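Local coordinates for Epf (Streptococcus pyogenes, PDB 4ES8), which is a cell-surface adhesin that binds to cells through an N-terminal domain containing a carbohydrate-binding module, at residues 181-186 / 265-270. Sequence-based numbering, arbitrary orientation.
Sequences LKEGPM and VTKDQQ
Lys267 and Glu183 form a salt bridge that is the whole of this contact: NZ of Lys267 donates to OE1 of Glu183 at 2.9 Å, and no other residue pair comes within 4.5 Å. The ammonium lies above the carboxylate, 58° out of its plane. The lysine's tail runs over the same oxygen, with CD and CE of Lys267 each 3.3 Å from OE1 of Glu183, so the closest approaches converge on one carboxylate oxygen. Both side chains are extended, Lys267 with CG anti to the backbone N (chi1 -176°), and together they span the 9.8 Å between the CA atoms of Glu183 and Lys267. The bridge joins two β-sheet domains, since 181-186 crosses from strand 172-180 in one sheet of the larger domain to strand 186-194 in the other, whereas 265-270 follows strand 259-264 of the four-stranded sheet, consistent with the fibronectin-like domain. Lys267 is the second residue of a type II β turn, closed by Gln269 N to Thr266 O at 3.2 Å and braced where Thr266 N meets Gln269 OE1 at 3.1 Å, in the carbonyl plane. A second interdomain salt bridge starts from this turn, Asp268 OD2 to Lys110. By contrast with that close approach at OE1, the rest of the contact is open: both touching residues are exposed, and just 85 Å² is buried between the segments.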
loop_
_atom_site.group_PDB
_atom_site.type_symbol
_atom_site.label_atom_id
_atom_site.label_comp_id
_atom_site.label_asym_id
_atom_site.label_seq_id
_atom_site.Cartn_x
_atom_site.Cartn_y
_atom_site.Cartn_z
ATOM N N LEU A 181 5.072 -0.430 6.903
ATOM C CA LEU A 181 5.722 -0.791 8.174
ATOM C C LEU A 181 4.748 -1.548 9.081
ATOM O O LEU A 181 5.166 -2.126 10.100
ATOM C CB LEU A 181 6.260 0.473 8.893
ATOM C CG LEU A 181 7.378 1.194 8.134
ATOM C CD1 LEU A 181 7.775 2.482 8.817
ATOM C CD2 LEU A 181 8.619 0.282 7.885
ATOM N N LYS A 182 3.444 -1.491 8.760
ATOM C CA LYS A 182 2.382 -2.130 9.534
ATOM C C LYS A 182 1.422 -2.883 8.631
ATOM O O LYS A 182 1.403 -2.636 7.430
ATOM C CB LYS A 182 1.548 -1.054 10.283
ATOM C CG LYS A 182 2.315 -0.150 11.249
ATOM C CD LYS A 182 1.375 0.838 11.932
ATOM C CE LYS A 182 2.069 1.609 13.032
ATOM N NZ LYS A 182 1.092 2.267 13.938
ATOM N N GLU A 183 0.599 -3.746 9.229
ATOM C CA GLU A 183 -0.544 -4.397 8.590
ATOM C C GLU A 183 -1.767 -3.513 8.820
ATOM O O GLU A 183 -1.921 -2.953 9.915
ATOM C CB GLU A 183 -0.799 -5.793 9.179
ATOM C CG GLU A 183 -2.030 -6.466 8.582
ATOM C CD GLU A 183 -2.324 -7.837 9.145
ATOM O OE1 GLU A 183 -1.378 -8.648 9.235
ATOM O OE2 GLU A 183 -3.493 -8.096 9.507
ATOM N N GLY A 184 -2.673 -3.468 7.858
ATOM C CA GLY A 184 -3.912 -2.727 8.041
ATOM C C GLY A 184 -4.113 -1.629 7.022
ATOM O O GLY A 184 -3.206 -1.315 6.237
ATOM N N PRO A 185 -5.308 -1.023 7.042
ATOM C CA PRO A 185 -5.590 0.063 6.088
ATOM C C PRO A 185 -4.725 1.285 6.366
ATOM O O PRO A 185 -4.381 1.565 7.524
ATOM C CB PRO A 185 -7.072 0.398 6.340
ATOM C CG PRO A 185 -7.338 -0.068 7.753
ATOM C CD PRO A 185 -6.464 -1.287 7.932
ATOM N N MET A 186 -4.375 1.986 5.294
ATOM C CA MET A 186 -3.623 3.236 5.365
ATOM C C MET A 186 -4.327 4.271 4.511
ATOM O O MET A 186 -5.453 4.033 4.080
ATOM C CB MET A 186 -2.174 3.019 4.913
ATOM C CG MET A 186 -1.369 2.202 5.916
ATOM S SD MET A 186 0.352 2.037 5.452
ATOM C CE MET A 186 0.848 3.571 5.598
ATOM N N VAL A 265 2.951 -18.941 2.161
ATOM C CA VAL A 265 3.646 -18.459 3.352
ATOM C C VAL A 265 2.704 -17.553 4.169
ATOM O O VAL A 265 1.996 -16.706 3.602
ATOM C CB VAL A 265 4.943 -17.727 2.960
ATOM C CG1 VAL A 265 5.671 -17.204 4.194
ATOM C CG2 VAL A 265 5.849 -18.643 2.134
ATOM N N THR A 266 2.703 -17.752 5.502
ATOM C CA THR A 266 1.838 -17.002 6.392
ATOM C C THR A 266 2.592 -15.796 6.975
ATOM O O THR A 266 3.791 -15.610 6.726
ATOM C CB THR A 266 1.292 -17.940 7.491
ATOM O OG1 THR A 266 2.413 -18.549 8.151
ATOM C CG2 THR A 266 0.377 -19.035 6.923
ATOM N N LYS A 267 1.878 -14.979 7.773
ATOM C CA LYS A 267 2.429 -13.736 8.316
ATOM C C LYS A 267 3.669 -13.982 9.157
ATOM O O LYS A 267 3.615 -14.714 10.159
ATOM C CB LYS A 267 1.373 -12.994 9.148
ATOM C CG LYS A 267 1.874 -11.647 9.658
ATOM C CD LYS A 267 0.796 -10.884 10.410
ATOM C CE LYS A 267 1.359 -9.549 10.854
ATOM N NZ LYS A 267 0.336 -8.707 11.535
ATOM N N ASP A 268 4.779 -13.333 8.760
ATOM C CA ASP A 268 6.086 -13.397 9.434
ATOM C C ASP A 268 6.595 -14.847 9.653
ATOM O O ASP A 268 7.287 -15.129 10.640
ATOM C CB ASP A 268 6.058 -12.656 10.777
ATOM C CG ASP A 268 5.945 -11.162 10.622
ATOM O OD1 ASP A 268 6.641 -10.606 9.747
ATOM O OD2 ASP A 268 5.157 -10.551 11.373
ATOM N N GLN A 269 6.230 -15.757 8.747
ATOM C CA GLN A 269 6.658 -17.151 8.846
ATOM C C GLN A 269 8.155 -17.203 8.719
ATOM O O GLN A 269 8.735 -16.642 7.778
ATOM C CB GLN A 269 5.972 -18.024 7.779
ATOM C CG GLN A 269 6.172 -19.519 8.041
ATOM C CD GLN A 269 5.487 -20.431 7.057
ATOM O OE1 GLN A 269 4.646 -20.016 6.234
ATOM N NE2 GLN A 269 5.803 -21.725 7.167
ATOM N N GLN A 270 8.793 -17.867 9.676
ATOM C CA GLN A 270 10.241 -17.919 9.717
ATOM C C GLN A 270 10.843 -19.075 8.951
ATOM O O GLN A 270 10.218 -20.123 8.776
ATOM C CB GLN A 270 10.722 -17.968 11.174
ATOM C CG GLN A 270 10.330 -16.691 11.944
ATOM C CD GLN A 270 10.936 -15.447 11.314
ATOM O OE1 GLN A 270 12.158 -15.293 11.242
ATOM N NE2 GLN A 270 10.096 -14.577 10.756
#